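Local coordinates for rhodanese domain-containing protein (Thermoplasma volcanium GSS1, PDB 3GK5) that is of unknown function but carries a rhodanese-like domain, the fold that in its relatives often handles sulfur transfer through an active-site cysteine, at residues A[89-92]-A[93-97]. Residues are numbered along the deposited sequence; the frame is centred on the assembly and turned at random.
Sequences IQSW and IEEGY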
# COMPACT_ATOMS: atom_id res chain seq x y z
N ILE A 89 -4.33 6.78 0.27
CA ILE A 89 -3.82 7.44 1.46
C ILE A 89 -4.62 8.73 1.66
O ILE A 89 -4.59 9.35 2.72
CB ILE A 89 -2.31 7.74 1.32
CG1 ILE A 89 -1.70 8.07 2.67
CG2 ILE A 89 -2.10 8.90 0.36
CD1 ILE A 89 -0.18 8.02 2.68
N GLN A 90 -5.35 9.13 0.61
CA GLN A 90 -6.18 10.32 0.69
C GLN A 90 -7.23 10.04 1.76
O GLN A 90 -7.39 10.81 2.70
CB GLN A 90 -6.87 10.58 -0.65
CG GLN A 90 -7.97 11.63 -0.59
CD GLN A 90 -8.76 11.75 -1.90
OE1 GLN A 90 -9.29 10.76 -2.41
NE2 GLN A 90 -8.84 12.97 -2.43
N SER A 91 -7.93 8.91 1.62
CA SER A 91 -8.96 8.51 2.56
C SER A 91 -8.36 8.35 3.94
O SER A 91 -8.93 8.79 4.94
CB SER A 91 -9.58 7.19 2.11
OG SER A 91 -10.43 6.65 3.10
N TRP A 92 -7.19 7.72 4.00
CA TRP A 92 -6.49 7.50 5.25
C TRP A 92 -6.31 8.80 6.03
O TRP A 92 -6.51 8.85 7.24
CB TRP A 92 -5.14 6.84 4.95
CG TRP A 92 -4.18 6.82 6.08
CD1 TRP A 92 -3.36 7.84 6.48
CD2 TRP A 92 -3.89 5.72 6.94
NE1 TRP A 92 -2.59 7.44 7.54
CE2 TRP A 92 -2.89 6.14 7.85
CE3 TRP A 92 -4.38 4.41 7.04
CZ2 TRP A 92 -2.37 5.31 8.84
CZ3 TRP A 92 -3.87 3.58 8.02
CH2 TRP A 92 -2.87 4.03 8.91
N ILE A 93 -5.93 9.86 5.31
CA ILE A 93 -5.72 11.18 5.91
C ILE A 93 -7.04 11.87 6.24
O ILE A 93 -7.18 12.48 7.30
CB ILE A 93 -4.88 12.08 4.96
CG1 ILE A 93 -3.46 11.51 4.86
CG2 ILE A 93 -4.89 13.53 5.44
CD1 ILE A 93 -2.54 12.31 3.98
N GLU A 94 -8.00 11.76 5.33
CA GLU A 94 -9.31 12.38 5.54
C GLU A 94 -9.93 11.86 6.84
O GLU A 94 -10.62 12.59 7.54
CB GLU A 94 -10.26 12.06 4.38
CG GLU A 94 -9.84 12.63 3.03
CD GLU A 94 -9.91 14.14 2.98
OE1 GLU A 94 -9.13 14.81 3.70
OE2 GLU A 94 -10.76 14.67 2.22
N GLU A 95 -9.68 10.58 7.14
CA GLU A 95 -10.22 9.97 8.34
C GLU A 95 -9.40 10.30 9.58
O GLU A 95 -9.69 9.81 10.67
CB GLU A 95 -10.32 8.46 8.18
CG GLU A 95 -11.74 7.95 8.03
CD GLU A 95 -12.22 7.95 6.60
OE1 GLU A 95 -13.45 7.84 6.38
OE2 GLU A 95 -11.38 8.04 5.68
N GLY A 96 -8.37 11.12 9.40
CA GLY A 96 -7.54 11.51 10.53
C GLY A 96 -6.62 10.41 11.04
O GLY A 96 -6.65 10.05 12.21
N TYR A 97 -5.80 9.86 10.16
CA TYR A 97 -4.88 8.83 10.58
C TYR A 97 -3.44 9.30 10.50
O TYR A 97 -3.08 10.09 9.63
CB TYR A 97 -5.12 7.56 9.77
CG TYR A 97 -6.35 6.80 10.20
CD1 TYR A 97 -7.36 6.49 9.30
CD2 TYR A 97 -6.48 6.35 11.52
CE1 TYR A 97 -8.47 5.74 9.69
CE2 TYR A 97 -7.59 5.60 11.92
CZ TYR A 97 -8.57 5.30 11.00
OH TYR A 97 -9.64 4.52 11.38
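Tyr97 closes back on Trp92 where helix 88-94 ends, its CB lying over one face of the indole, 3.4 Å from the centroid of the five-membered ring in a CH-pi contact only 16° off the ring normal. Beyond CB the phenol ring leads away from the indole, and the two ring planes meet obliquely, at 41°. Trp92 reaches this place because CG lies anti to its backbone N (chi1 167°), which carries the indole beneath the returning chain. A tryptophan suits the site: its broad face takes the methylene, while NE1 donates a hydrogen bond to the carbonyl of Pro98 and so fixes the rotation of the ring. Leu11 and Tyr12 of helix 8-13, together with Ile34, pack against the indole, making this the tight side. Cut back to an alanine here, the side chain would probably leave Tyr97 CB without its aromatic platform and the Pro98 carbonyl without its donor, opening a gap toward helix 8-13.

The other side of the helix is loose and faces solvent. Gln90 and Glu94 merely brush, CG to CG at 4.2 Å, and such long polar chains tolerate water there. Nearby, the bent chain of Glu95 turns its carboxylate back, bringing OE2 to 3.1 Å from Ser91 OG; the short serine leaves room for it.

The backbone ends regularly, with Glu94 N to Gln90 O at 2.9 Å and Glu95 N to Ser91 O also at 2.9 Å. Gly96 then adopts positive phi, easiest for a residue lacking CB; its N bonds to Ile93 O at 2.8 Å, and Tyr97 N reaches Trp92 O at 3.2 Å in a weak, bent bond. These two bonds back into the last turn make the Schellman motif that closes helix 88-94, the last helix of the rhodanese-like alpha/beta domain.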